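Local coordinates for vestitone reductase (Medicago sativa, PDB 2P4H), which catalyses the NADPH-dependent, stereospecific reduction of (3R)-vestitone, the penultimate step in making the phytoalexin medicarpin, and so contributes to plant defence, at residues Arg119-Ser124 / Asp181-Ile186; Gly192-Pro197 / Gln314-Lys319; Leu207-Gly212 / Tyr270-Val275; Arg221-His226 / Asn248-Ile253. All coordinates share one frame; numbering follows the deposited sequence.

Contact 1 of 4, residues Arg119-Ser124 / Asp181-Ile186; sequences RFIYTS and DVVTLI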
loop_
_atom_site.group_PDB
_atom_site.type_symbol
_atom_site.label_atom_id
_atom_site.label_comp_id
_atom_site.label_asym_id
_atom_site.label_seq_id
_atom_site.Cartn_x
_atom_site.Cartn_y
_atom_site.Cartn_z
ATOM N N ARG A 119 -17.191 5.974 2.546
ATOM C CA ARG A 119 -15.993 5.431 3.174
ATOM C C ARG A 119 -14.734 6.136 2.687
ATOM O O ARG A 119 -14.581 6.413 1.495
ATOM C CB ARG A 119 -15.848 3.928 2.906
ATOM C CG ARG A 119 -14.779 3.268 3.782
ATOM C CD ARG A 119 -15.326 2.839 5.140
ATOM N NE ARG A 119 -15.856 1.478 5.075
ATOM C CZ ARG A 119 -16.243 0.757 6.124
ATOM N NH1 ARG A 119 -16.178 1.255 7.351
ATOM N NH2 ARG A 119 -16.664 -0.485 5.942
ATOM N N PHE A 120 -13.847 6.431 3.632
ATOM C CA PHE A 120 -12.559 7.061 3.361
ATOM C C PHE A 120 -11.542 5.989 3.732
ATOM O O PHE A 120 -11.488 5.556 4.884
ATOM C CB PHE A 120 -12.373 8.303 4.244
ATOM C CG PHE A 120 -11.076 9.032 4.016
ATOM C CD1 PHE A 120 -9.883 8.543 4.538
ATOM C CD2 PHE A 120 -11.050 10.213 3.275
ATOM C CE1 PHE A 120 -8.682 9.219 4.328
ATOM C CE2 PHE A 120 -9.856 10.895 3.059
ATOM C CZ PHE A 120 -8.669 10.399 3.586
ATOM N N ILE A 121 -10.759 5.544 2.756
ATOM C CA ILE A 121 -9.774 4.501 3.012
ATOM C C ILE A 121 -8.364 5.048 2.873
ATOM O O ILE A 121 -7.961 5.533 1.810
ATOM C CB ILE A 121 -9.973 3.305 2.059
ATOM C CG1 ILE A 121 -11.412 2.798 2.179
ATOM C CG2 ILE A 121 -9.003 2.187 2.414
ATOM C CD1 ILE A 121 -11.714 1.555 1.356
ATOM N N TYR A 122 -7.623 4.967 3.970
ATOM C CA TYR A 122 -6.256 5.461 4.027
ATOM C C TYR A 122 -5.249 4.328 3.951
ATOM O O TYR A 122 -5.355 3.339 4.676
ATOM C CB TYR A 122 -6.034 6.233 5.328
ATOM C CG TYR A 122 -4.663 6.854 5.423
ATOM C CD1 TYR A 122 -4.325 7.943 4.620
ATOM C CD2 TYR A 122 -3.691 6.336 6.281
ATOM C CE1 TYR A 122 -3.056 8.503 4.662
ATOM C CE2 TYR A 122 -2.408 6.895 6.328
ATOM C CZ TYR A 122 -2.106 7.978 5.511
ATOM O OH TYR A 122 -0.846 8.537 5.527
ATOM N N THR A 123 -4.268 4.489 3.074
ATOM C CA THR A 123 -3.217 3.502 2.894
ATOM C C THR A 123 -2.131 3.677 3.948
ATOM O O THR A 123 -1.458 4.709 3.970
ATOM C CB THR A 123 -2.567 3.648 1.496
ATOM O OG1 THR A 123 -3.506 3.256 0.486
ATOM C CG2 THR A 123 -1.317 2.790 1.387
ATOM N N SER A 124 -1.971 2.694 4.833
ATOM C CA SER A 124 -0.911 2.770 5.829
ATOM C C SER A 124 0.177 1.762 5.477
ATOM O O SER A 124 0.193 1.228 4.366
ATOM C CB SER A 124 -1.437 2.538 7.248
ATOM O OG SER A 124 -0.445 2.928 8.191
ATOM N N ASP A 181 -16.390 7.950 8.274
ATOM C CA ASP A 181 -16.183 6.503 8.309
ATOM C C ASP A 181 -14.833 6.175 7.684
ATOM O O ASP A 181 -14.726 5.957 6.472
ATOM C CB ASP A 181 -17.290 5.774 7.547
ATOM C CG ASP A 181 -17.347 4.296 7.886
ATOM O OD1 ASP A 181 -16.313 3.740 8.310
ATOM O OD2 ASP A 181 -18.426 3.687 7.723
ATOM N N VAL A 182 -13.809 6.133 8.530
ATOM C CA VAL A 182 -12.448 5.870 8.097
ATOM C C VAL A 182 -11.973 4.448 8.325
ATOM O O VAL A 182 -12.223 3.848 9.369
ATOM C CB VAL A 182 -11.451 6.808 8.826
ATOM C CG1 VAL A 182 -10.009 6.404 8.511
ATOM C CG2 VAL A 182 -11.701 8.249 8.419
ATOM N N VAL A 183 -11.295 3.917 7.317
ATOM C CA VAL A 183 -10.683 2.603 7.400
ATOM C C VAL A 183 -9.234 2.831 6.997
ATOM O O VAL A 183 -8.954 3.608 6.081
ATOM C CB VAL A 183 -11.302 1.580 6.413
ATOM C CG1 VAL A 183 -10.333 0.423 6.177
ATOM C CG2 VAL A 183 -12.604 1.048 6.974
ATOM N N THR A 184 -8.312 2.193 7.707
ATOM C CA THR A 184 -6.907 2.293 7.351
ATOM C C THR A 184 -6.450 0.875 7.054
ATOM O O THR A 184 -6.852 -0.075 7.733
ATOM C CB THR A 184 -6.036 2.903 8.480
ATOM O OG1 THR A 184 -6.076 2.063 9.639
ATOM C CG2 THR A 184 -6.526 4.295 8.833
ATOM N N LEU A 185 -5.640 0.726 6.015
ATOM C CA LEU A 185 -5.130 -0.583 5.638
ATOM C C LEU A 185 -3.635 -0.623 5.899
ATOM O O LEU A 185 -2.872 0.155 5.322
ATOM C CB LEU A 185 -5.413 -0.867 4.159
ATOM C CG LEU A 185 -6.856 -1.240 3.797
ATOM C CD1 LEU A 185 -7.049 -1.165 2.292
ATOM C CD2 LEU A 185 -7.169 -2.641 4.307
ATOM N N ILE A 186 -3.225 -1.517 6.788
ATOM C CA ILE A 186 -1.815 -1.658 7.128
ATOM C C ILE A 186 -1.231 -2.615 6.093
ATOM O O ILE A 186 -1.464 -3.825 6.138
ATOM C CB ILE A 186 -1.671 -2.213 8.555
ATOM C CG1 ILE A 186 -2.432 -1.307 9.537
ATOM C CG2 ILE A 186 -0.196 -2.290 8.937
ATOM C CD1 ILE A 186 -2.604 -1.897 10.935
#
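Arg-119 to Ser-124 and Asp-181 to Ile-186 pair as parallel neighbours, Phe-120 beside Val-182 and Tyr-122 beside Thr-184. The strand axes come within 4.7 Å, and their directions differ by 24°. Phe-120 and Tyr-122 each donate N-H to one residue and accept from another through O, the ladder typical of parallel strands. Tyr-122 N to Val-183 O is 2.8 Å. Ser-124 N closes the row on Leu-185 O at 2.7 Å, in a more bent bond.

At the start of the strands Arg-119 bends at chi2 and chi3, which brings its end toward Asp-181 and Val-183. Arg-119 NH1 meets Asp-181 OD1 on the syn side at 2.7 Å, tilted out of the carboxylate plane, in a bent salt bridge. The guanidinium and carboxylate planes stand 77° apart, and NH1 alone bonds the carboxylate. Val-183 CG2 lies over one guanidinium face, 3.6 Å from Arg-119 NH1. Leu-237 O takes NE and Val-242 O takes NH2, which further fixes the group.

The side chains alternate between two faces. Ile-121, Val-183 and Leu-185 share one, where Ile-121 CG2 touches Leu-185 CD1 at 3.9 Å. Helix 227-239 covers this face. Phe-120, Tyr-122, Val-182 and Thr-184 lie on the other, under helices 95-111 and 158-177. Tyr-122 CB rests 4.0 Å from Thr-184 CG2. On this face Glu-168 accepts hydrogen bonds from both Ser-124 OG and Thr-184 OG1.

These are adjacent strands of a seven-stranded parallel sheet of order 3-2-1-4-5-6-7 with helices on both sides, the layout of the Rossmann fold.

Contact 2 of 4, residues Gly192-Pro197 / Gln314-Lys319; sequences GRFVCP and QCCKEK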
loop_
_atom_site.group_PDB
_atom_site.type_symbol
_atom_site.label_atom_id
_atom_site.label_comp_id
_atom_site.label_asym_id
_atom_site.label_seq_id
_atom_site.Cartn_x
_atom_site.Cartn_y
_atom_site.Cartn_z
ATOM N N GLY A 192 3.161 -7.605 -7.338
ATOM C CA GLY A 192 2.313 -8.115 -8.406
ATOM C C GLY A 192 2.660 -7.439 -9.714
ATOM O O GLY A 192 3.787 -6.978 -9.894
ATOM N N ARG A 193 1.714 -7.406 -10.648
ATOM C CA ARG A 193 1.962 -6.716 -11.907
ATOM C C ARG A 193 1.827 -5.232 -11.588
ATOM O O ARG A 193 1.323 -4.863 -10.527
ATOM C CB ARG A 193 0.921 -7.088 -12.967
ATOM C CG ARG A 193 0.952 -8.527 -13.444
ATOM C CD ARG A 193 0.014 -8.695 -14.637
ATOM N NE ARG A 193 0.406 -7.822 -15.740
ATOM C CZ ARG A 193 1.354 -8.109 -16.629
ATOM N NH1 ARG A 193 2.014 -9.258 -16.561
ATOM N NH2 ARG A 193 1.658 -7.231 -17.575
ATOM N N PHE A 194 2.281 -4.382 -12.499
ATOM C CA PHE A 194 2.183 -2.942 -12.307
ATOM C C PHE A 194 2.087 -2.237 -13.651
ATOM O O PHE A 194 2.538 -2.765 -14.669
ATOM C CB PHE A 194 3.388 -2.423 -11.507
ATOM C CG PHE A 194 4.729 -2.796 -12.090
ATOM C CD1 PHE A 194 5.387 -1.942 -12.976
ATOM C CD2 PHE A 194 5.346 -3.992 -11.734
ATOM C CE1 PHE A 194 6.640 -2.277 -13.491
ATOM C CE2 PHE A 194 6.595 -4.338 -12.242
ATOM C CZ PHE A 194 7.247 -3.480 -13.123
ATOM N N VAL A 195 1.480 -1.055 -13.656
ATOM C CA VAL A 195 1.343 -0.287 -14.890
ATOM C C VAL A 195 2.115 1.026 -14.841
ATOM O O VAL A 195 2.209 1.729 -15.849
ATOM C CB VAL A 195 -0.142 0.018 -15.222
ATOM C CG1 VAL A 195 -0.892 -1.278 -15.501
ATOM C CG2 VAL A 195 -0.798 0.786 -14.080
ATOM N N CYS A 196 2.667 1.359 -13.676
ATOM C CA CYS A 196 3.434 2.593 -13.526
ATOM C C CYS A 196 4.747 2.529 -14.315
ATOM O O CYS A 196 5.271 1.448 -14.586
ATOM C CB CYS A 196 3.699 2.883 -12.044
ATOM S SG CYS A 196 4.380 1.506 -11.111
ATOM N N PRO A 197 5.295 3.698 -14.690
ATOM C CA PRO A 197 6.538 3.814 -15.462
ATOM C C PRO A 197 7.860 3.347 -14.854
ATOM O O PRO A 197 8.829 3.145 -15.582
ATOM C CB PRO A 197 6.563 5.295 -15.841
ATOM C CG PRO A 197 5.908 5.943 -14.674
ATOM C CD PRO A 197 4.725 5.031 -14.421
ATOM N N GLN A 314 6.651 -11.902 -14.412
ATOM C CA GLN A 314 6.256 -11.771 -15.814
ATOM C C GLN A 314 6.191 -10.300 -16.221
ATOM O O GLN A 314 6.588 -9.936 -17.334
ATOM C CB GLN A 314 4.896 -12.432 -16.071
ATOM C CG GLN A 314 4.844 -13.935 -15.813
ATOM C CD GLN A 314 6.022 -14.689 -16.405
ATOM O OE1 GLN A 314 6.507 -14.363 -17.492
ATOM N NE2 GLN A 314 6.479 -15.716 -15.700
ATOM N N CYS A 315 5.698 -9.446 -15.327
ATOM C CA CYS A 315 5.595 -8.024 -15.632
ATOM C C CYS A 315 6.995 -7.439 -15.798
ATOM O O CYS A 315 7.254 -6.674 -16.730
ATOM C CB CYS A 315 4.833 -7.290 -14.524
ATOM S SG CYS A 315 4.390 -5.585 -14.938
ATOM N N CYS A 316 7.905 -7.809 -14.902
ATOM C CA CYS A 316 9.275 -7.321 -14.989
ATOM C C CYS A 316 9.940 -7.762 -16.290
ATOM O O CYS A 316 10.676 -6.993 -16.909
ATOM C CB CYS A 316 10.093 -7.813 -13.794
ATOM S SG CYS A 316 9.770 -6.901 -12.272
ATOM N N LYS A 317 9.687 -8.999 -16.704
ATOM C CA LYS A 317 10.265 -9.509 -17.948
ATOM C C LYS A 317 9.749 -8.710 -19.140
ATOM O O LYS A 317 10.517 -8.318 -20.020
ATOM C CB LYS A 317 9.917 -10.989 -18.121
ATOM C CG LYS A 317 10.653 -11.908 -17.157
ATOM C CD LYS A 317 10.039 -13.297 -17.120
ATOM C CE LYS A 317 10.068 -13.976 -18.479
ATOM N NZ LYS A 317 9.395 -15.308 -18.421
ATOM N N GLU A 318 8.445 -8.462 -19.160
ATOM C CA GLU A 318 7.819 -7.711 -20.242
ATOM C C GLU A 318 8.368 -6.296 -20.360
ATOM O O GLU A 318 8.556 -5.781 -21.467
ATOM C CB GLU A 318 6.309 -7.624 -20.013
ATOM C CG GLU A 318 5.560 -8.935 -20.146
ATOM C CD GLU A 318 4.145 -8.843 -19.607
ATOM O OE1 GLU A 318 3.587 -7.722 -19.578
ATOM O OE2 GLU A 318 3.584 -9.889 -19.220
ATOM N N LYS A 319 8.630 -5.675 -19.216
ATOM C CA LYS A 319 9.110 -4.301 -19.185
ATOM C C LYS A 319 10.623 -4.107 -19.187
ATOM O O LYS A 319 11.105 -2.972 -19.164
ATOM C CB LYS A 319 8.470 -3.580 -17.997
ATOM C CG LYS A 319 6.953 -3.477 -18.125
ATOM C CD LYS A 319 6.327 -2.702 -16.978
ATOM C CE LYS A 319 4.822 -2.571 -17.157
ATOM N NZ LYS A 319 4.460 -1.799 -18.382
HETATM O O HOH W 1 1.924 0.151 -18.213
#
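Phe-194 lies with one ring face against Cys-315, a cysteine sulfur-aromatic contact that joins the loop after strand 189-191 to the C-terminal helix 305-319. Cys-315 SG stands 3.7 Å from the centroid of the Phe-194 ring, 14° off the normal. The sulfur reaches this place because it is anti to its own backbone N (chi1 -170°). Cys-315 SG also accepts a hydrogen bond from Phe-194 N at 3.4 Å. One thiol therefore holds both the ring and the backbone of the same residue. Cys-316 SG comes to the ring edge instead, 4.1 Å from Phe-194 CE2. Phe-194 also touches Phe-12, a predicted NADP(+)-binding residue.

The Arg-193 and Glu-318 side chains cross at about a right angle, and the arginine grips the carboxylate end-on with two nitrogens, one to each oxygen. Arg-193 NH2 to Glu-318 OE1 is nearly straight at 2.8 Å and in the guanidinium plane. Arg-193 NH1 to Glu-318 OE2 is longer at 3.2 Å and comes from above the carboxylate plane. Cys-315 CB sits over one face of the guanidinium. An alanine at Arg-193 would probably leave the Glu-318 carboxylate without its charged mate and Cys-315 CB without the cover that NH1 gives.

The Lys-319 chain runs antiparallel past the Phe-194 side chain, with Lys-319 CD 3.5 Å from Phe-194 CE1. Beyond it, a water donates to Val-195 O at 2.9 Å and accepts from Lys-319 NZ.

Contact 3 of 4, residues Leu207-Gly212 / Tyr270-Val275; sequences LVLVLG and YQILTV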
loop_
_atom_site.group_PDB
_atom_site.type_symbol
_atom_site.label_atom_id
_atom_site.label_comp_id
_atom_site.label_asym_id
_atom_site.label_seq_id
_atom_site.Cartn_x
_atom_site.Cartn_y
_atom_site.Cartn_z
ATOM N N LEU A 207 11.969 -9.188 -5.095
ATOM C CA LEU A 207 12.624 -10.026 -6.097
ATOM C C LEU A 207 14.144 -10.036 -5.982
ATOM O O LEU A 207 14.846 -10.341 -6.944
ATOM C CB LEU A 207 12.222 -9.571 -7.505
ATOM C CG LEU A 207 10.739 -9.706 -7.862
ATOM C CD1 LEU A 207 10.531 -9.344 -9.326
ATOM C CD2 LEU A 207 10.271 -11.132 -7.598
ATOM N N VAL A 208 14.652 -9.724 -4.796
ATOM C CA VAL A 208 16.090 -9.689 -4.575
ATOM C C VAL A 208 16.812 -10.973 -5.006
ATOM O O VAL A 208 17.938 -10.913 -5.504
ATOM C CB VAL A 208 16.407 -9.370 -3.086
ATOM C CG1 VAL A 208 15.844 -10.451 -2.177
ATOM C CG2 VAL A 208 17.907 -9.219 -2.894
ATOM N N LEU A 209 16.176 -12.129 -4.838
ATOM C CA LEU A 209 16.828 -13.381 -5.219
ATOM C C LEU A 209 16.962 -13.586 -6.729
ATOM O O LEU A 209 17.813 -14.357 -7.174
ATOM C CB LEU A 209 16.109 -14.582 -4.590
ATOM C CG LEU A 209 16.157 -14.700 -3.062
ATOM C CD1 LEU A 209 15.514 -16.021 -2.653
ATOM C CD2 LEU A 209 17.597 -14.635 -2.559
ATOM N N VAL A 210 16.137 -12.905 -7.520
ATOM C CA VAL A 210 16.227 -13.045 -8.975
ATOM C C VAL A 210 16.711 -11.780 -9.677
ATOM O O VAL A 210 17.165 -11.842 -10.821
ATOM C CB VAL A 210 14.874 -13.451 -9.602
ATOM C CG1 VAL A 210 14.447 -14.815 -9.081
ATOM C CG2 VAL A 210 13.822 -12.404 -9.298
ATOM N N LEU A 211 16.618 -10.642 -8.992
ATOM C CA LEU A 211 17.028 -9.349 -9.547
ATOM C C LEU A 211 18.313 -8.806 -8.941
ATOM O O LEU A 211 19.064 -8.083 -9.600
ATOM C CB LEU A 211 15.926 -8.305 -9.336
ATOM C CG LEU A 211 14.706 -8.314 -10.255
ATOM C CD1 LEU A 211 13.658 -7.342 -9.736
ATOM C CD2 LEU A 211 15.139 -7.931 -11.654
ATOM N N GLY A 212 18.560 -9.143 -7.680
ATOM C CA GLY A 212 19.749 -8.646 -7.017
ATOM C C GLY A 212 20.781 -9.698 -6.674
ATOM O O GLY A 212 20.684 -10.851 -7.093
ATOM N N TYR A 270 16.812 -18.896 -13.627
ATOM C CA TYR A 270 17.568 -17.899 -12.876
ATOM C C TYR A 270 18.536 -18.523 -11.881
ATOM O O TYR A 270 18.275 -19.591 -11.330
ATOM C CB TYR A 270 16.622 -16.969 -12.106
ATOM C CG TYR A 270 15.649 -16.215 -12.977
ATOM C CD1 TYR A 270 16.099 -15.424 -14.033
ATOM C CD2 TYR A 270 14.276 -16.295 -12.750
ATOM C CE1 TYR A 270 15.205 -14.733 -14.844
ATOM C CE2 TYR A 270 13.373 -15.609 -13.555
ATOM C CZ TYR A 270 13.844 -14.832 -14.602
ATOM O OH TYR A 270 12.957 -14.167 -15.415
ATOM N N GLN A 271 19.660 -17.848 -11.664
ATOM C CA GLN A 271 20.648 -18.302 -10.697
ATOM C C GLN A 271 20.134 -17.774 -9.365
ATOM O O GLN A 271 20.185 -16.573 -9.099
ATOM C CB GLN A 271 22.026 -17.713 -11.013
ATOM C CG GLN A 271 22.830 -18.491 -12.054
ATOM C CD GLN A 271 22.050 -18.771 -13.326
ATOM O OE1 GLN A 271 21.065 -19.509 -13.317
ATOM N NE2 GLN A 271 22.491 -18.181 -14.433
ATOM N N ILE A 272 19.617 -18.676 -8.541
ATOM C CA ILE A 272 19.054 -18.304 -7.249
ATOM C C ILE A 272 19.801 -18.935 -6.087
ATOM O O ILE A 272 20.095 -20.131 -6.103
ATOM C CB ILE A 272 17.571 -18.734 -7.171
ATOM C CG1 ILE A 272 16.768 -18.020 -8.263
ATOM C CG2 ILE A 272 17.005 -18.437 -5.790
ATOM C CD1 ILE A 272 15.337 -18.498 -8.384
ATOM N N LEU A 273 20.107 -18.128 -5.076
ATOM C CA LEU A 273 20.800 -18.622 -3.896
ATOM C C LEU A 273 19.966 -19.740 -3.291
ATOM O O LEU A 273 18.756 -19.593 -3.103
ATOM C CB LEU A 273 20.973 -17.505 -2.867
ATOM C CG LEU A 273 21.974 -16.405 -3.222
ATOM C CD1 LEU A 273 21.798 -15.227 -2.284
ATOM C CD2 LEU A 273 23.389 -16.959 -3.131
ATOM N N THR A 274 20.614 -20.855 -2.984
ATOM C CA THR A 274 19.929 -21.999 -2.399
ATOM C C THR A 274 19.765 -21.853 -0.894
ATOM O O THR A 274 20.381 -20.993 -0.258
ATOM C CB THR A 274 20.716 -23.295 -2.637
ATOM O OG1 THR A 274 21.976 -23.208 -1.956
ATOM C CG2 THR A 274 20.957 -23.518 -4.124
ATOM N N VAL A 275 18.934 -22.714 -0.321
ATOM C CA VAL A 275 18.733 -22.712 1.113
ATOM C C VAL A 275 20.095 -22.891 1.791
ATOM O O VAL A 275 20.400 -22.215 2.772
ATOM C CB VAL A 275 17.765 -23.849 1.522
ATOM C CG1 VAL A 275 17.890 -24.155 3.007
ATOM C CG2 VAL A 275 16.331 -23.438 1.190
HETATM O O HOH W 2 19.847 -15.256 -5.549
#
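The short helix 208-211 meets the irregular segment that follows helix 256-266, in a surface contact made of apolar side chains and one bridging water. Val-210 and Ile-272 are at its middle. Their side chains run alongside one another with the same heading, Val-210 CG1 3.9 Å from Ile-272 CD1. The same methyl group reaches Tyr-270, 4.0 Å from CD2 of its ring. Val-210 CG1 is anti to the carbonyl carbon (chi1 -63°), which brings it within contact of both.

Leu-209 takes the other half of the contact. Its CB meets Ile-272 CG2 at 4.1 Å. Its CD2 meets Leu-273 CD1 at a looser 4.3 Å. Ile-272 thus meets Leu-209 CB by CG2, while its CG1-CD1 branch meets Val-210 and also passes Leu-209 O.

No direct hydrogen bond crosses between the two segments. A water does the work instead. It donates to Leu-209 O at 2.8 Å and accepts from Leu-273 N at 2.9 Å. This links two backbones that do not pair as strands. At the N-cap of the helix, Leu-207 O accepts from both Val-210 N and Leu-211 N.

Helix 256-266 backs the contact, with Met-259 on Leu-209 and Leu-263 on Ile-272. Tyr-270 also touches the C-terminal Leu-322. The site lies away from the annotated cofactor residues. It is a plain case of a short helix laid on an extended loop, held by apolar contacts and a water bridge.

Contact 4 of 4, residues Arg221-His226 / Asn248-Ile253; sequences RFHMVH and NCSPFI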
loop_
_atom_site.group_PDB
_atom_site.type_symbol
_atom_site.label_atom_id
_atom_site.label_comp_id
_atom_site.label_asym_id
_atom_site.label_seq_id
_atom_site.Cartn_x
_atom_site.Cartn_y
_atom_site.Cartn_z
ATOM N N ARG A 221 12.791 -12.089 6.128
ATOM C CA ARG A 221 11.450 -12.647 6.303
ATOM C C ARG A 221 10.543 -11.488 5.939
ATOM O O ARG A 221 10.545 -10.445 6.596
ATOM C CB ARG A 221 11.157 -13.135 7.723
ATOM C CG ARG A 221 9.801 -13.850 7.786
ATOM C CD ARG A 221 9.576 -14.539 9.114
ATOM N NE ARG A 221 9.504 -13.575 10.205
ATOM C CZ ARG A 221 9.759 -13.866 11.476
ATOM N NH1 ARG A 221 10.105 -15.100 11.822
ATOM N NH2 ARG A 221 9.667 -12.922 12.403
ATOM N N PHE A 222 9.777 -11.686 4.873
ATOM C CA PHE A 222 8.908 -10.656 4.316
ATOM C C PHE A 222 7.416 -10.801 4.573
ATOM O O PHE A 222 6.855 -11.871 4.315
ATOM C CB PHE A 222 9.046 -10.633 2.781
ATOM C CG PHE A 222 10.442 -10.400 2.264
ATOM C CD1 PHE A 222 10.768 -9.190 1.664
ATOM C CD2 PHE A 222 11.407 -11.405 2.310
ATOM C CE1 PHE A 222 12.030 -8.979 1.109
ATOM C CE2 PHE A 222 12.679 -11.200 1.755
ATOM C CZ PHE A 222 12.982 -9.984 1.155
ATOM N N HIS A 223 6.768 -9.750 5.079
ATOM C CA HIS A 223 5.311 -9.797 5.165
ATOM C C HIS A 223 4.933 -9.265 3.773
ATOM O O HIS A 223 5.523 -8.290 3.287
ATOM C CB HIS A 223 4.711 -8.961 6.326
ATOM C CG HIS A 223 5.452 -7.707 6.685
ATOM N ND1 HIS A 223 5.693 -7.361 7.998
ATOM C CD2 HIS A 223 5.880 -6.660 5.938
ATOM C CE1 HIS A 223 6.233 -6.156 8.046
ATOM N NE2 HIS A 223 6.357 -5.708 6.809
ATOM N N MET A 224 3.985 -9.928 3.112
ATOM C CA MET A 224 3.624 -9.569 1.740
ATOM C C MET A 224 2.139 -9.685 1.408
ATOM O O MET A 224 1.376 -10.328 2.132
ATOM C CB MET A 224 4.401 -10.475 0.769
ATOM C CG MET A 224 5.884 -10.660 1.103
ATOM S SD MET A 224 6.741 -11.781 -0.030
ATOM C CE MET A 224 6.948 -10.696 -1.433
ATOM N N VAL A 225 1.751 -9.066 0.292
ATOM C CA VAL A 225 0.375 -9.107 -0.203
ATOM C C VAL A 225 0.389 -8.858 -1.711
ATOM O O VAL A 225 1.266 -8.164 -2.220
ATOM C CB VAL A 225 -0.526 -8.034 0.484
ATOM C CG1 VAL A 225 -0.078 -6.629 0.095
ATOM C CG2 VAL A 225 -1.987 -8.255 0.107
ATOM N N HIS A 226 -0.571 -9.446 -2.420
ATOM C CA HIS A 226 -0.682 -9.260 -3.865
ATOM C C HIS A 226 -1.368 -7.909 -4.082
ATOM O O HIS A 226 -2.393 -7.620 -3.460
ATOM C CB HIS A 226 -1.526 -10.383 -4.478
ATOM C CG HIS A 226 -1.487 -10.426 -5.974
ATOM N ND1 HIS A 226 -1.942 -9.391 -6.763
ATOM C CD2 HIS A 226 -1.047 -11.384 -6.825
ATOM C CE1 HIS A 226 -1.784 -9.709 -8.036
ATOM N NE2 HIS A 226 -1.243 -10.913 -8.101
ATOM N N ASN A 248 -5.163 -4.988 9.066
ATOM C CA ASN A 248 -3.932 -5.492 8.464
ATOM C C ASN A 248 -4.393 -6.133 7.154
ATOM O O ASN A 248 -5.469 -6.734 7.101
ATOM C CB ASN A 248 -3.299 -6.602 9.313
ATOM C CG ASN A 248 -2.416 -6.080 10.426
ATOM O OD1 ASN A 248 -1.885 -4.972 10.353
ATOM N ND2 ASN A 248 -2.228 -6.899 11.458
ATOM N N CYS A 249 -3.594 -6.003 6.104
ATOM C CA CYS A 249 -3.918 -6.616 4.811
ATOM C C CYS A 249 -2.591 -7.241 4.386
ATOM O O CYS A 249 -1.924 -6.783 3.452
ATOM C CB CYS A 249 -4.373 -5.545 3.824
ATOM S SG CYS A 249 -5.007 -6.213 2.280
ATOM N N SER A 250 -2.242 -8.322 5.073
ATOM C CA SER A 250 -0.951 -8.983 4.906
ATOM C C SER A 250 -1.128 -10.492 5.068
ATOM O O SER A 250 -0.769 -11.059 6.100
ATOM C CB SER A 250 -0.035 -8.425 6.002
ATOM O OG SER A 250 1.286 -8.898 5.928
ATOM N N PRO A 251 -1.657 -11.165 4.035
ATOM C CA PRO A 251 -1.892 -12.612 4.079
ATOM C C PRO A 251 -0.679 -13.529 4.057
ATOM O O PRO A 251 -0.793 -14.713 4.383
ATOM C CB PRO A 251 -2.787 -12.842 2.867
ATOM C CG PRO A 251 -2.220 -11.874 1.873
ATOM C CD PRO A 251 -2.029 -10.617 2.715
ATOM N N PHE A 252 0.476 -12.999 3.674
ATOM C CA PHE A 252 1.670 -13.825 3.577
ATOM C C PHE A 252 2.819 -13.406 4.484
ATOM O O PHE A 252 3.045 -12.217 4.717
ATOM C CB PHE A 252 2.207 -13.827 2.132
ATOM C CG PHE A 252 1.150 -13.977 1.066
ATOM C CD1 PHE A 252 0.165 -14.958 1.159
ATOM C CD2 PHE A 252 1.176 -13.160 -0.063
ATOM C CE1 PHE A 252 -0.778 -15.124 0.136
ATOM C CE2 PHE A 252 0.242 -13.321 -1.087
ATOM C CZ PHE A 252 -0.735 -14.304 -0.987
ATOM N N ILE A 253 3.538 -14.398 4.998
ATOM C CA ILE A 253 4.737 -14.161 5.794
ATOM C C ILE A 253 5.700 -15.167 5.165
ATOM O O ILE A 253 5.490 -16.384 5.213
ATOM C CB ILE A 253 4.500 -14.361 7.318
ATOM C CG1 ILE A 253 5.777 -13.988 8.073
ATOM C CG2 ILE A 253 4.026 -15.769 7.627
ATOM C CD1 ILE A 253 6.206 -12.534 7.874
#
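Val-225 packs on Pro-251, with CG2 of the valine 3.5 Å from CD of the proline. CG2 is the branch anti to the backbone N, and that position carries it to the proline ring. The same methyl lies 4.2 Å from Cys-249 SG. Cys-249 O is buried against this valine and has no partner in the model. Pro-251 CG also stands over the centre of the Phe-252 ring, on one face. Next to it Met-224 CB meets Phe-252 CB at 4.2 Å.

Outward from this centre the backbones pair antiparallel. Met-224 and Phe-252 form the hydrogen-bonded pair. Met-224 N binds Phe-252 O at 2.9 Å. The return bond, Phe-252 N to Met-224 O, is longer at 3.2 Å. His-223 and Ile-253 are the non-hydrogen-bonded pair beyond. Ser-250 OG touches His-223 CB at 3.4 Å, and His-223 ND1 is hydrogen-bonded to Pro-287 O.

At the polar edge Ile-253 CD1 lies 3.8 Å from Arg-221 CG, while NE of the arginine hydrogen-bonds to Leu-286 O. An alanine at Arg-221 would probably open a gap beside Ile-253 and leave Leu-286 O without this donor.

Strand 219-226 pairs with strands 252-255, 189-191 and 284-285 in a small mixed sheet. Helix 305-319 packs on Met-224 and Phe-252. At the start of helix 227-239, His-226 ND1 caps Asp-228 N while its NE2 is hydrogen-bonded to Asp-311.

In the fold
Contact 1 closes first along the chain, joining strands 119-125 and 182-187 of the central Rossmann sheet. Contact 2 opens after it and closes a loop of more than a hundred residues, bringing the C-terminal helix 305-319 back to the loop after strand 189-191. Nested inside that loop, contact 3 joins helix 208-211 to the loop after helix 256-266. Contact 4 is nested inside contact 3 and joins strands 219-226 and 252-255. It meets contact 1, since Ile-186 O and Cys-249 N are 3.0 Å apart, a probable hydrogen bond. Contacts 2 and 3 meet through Lys-317 with Tyr-270 and Cys-316 with Leu-207. Contacts 1 and 3 are farthest apart, with centres about 35 Å from each other.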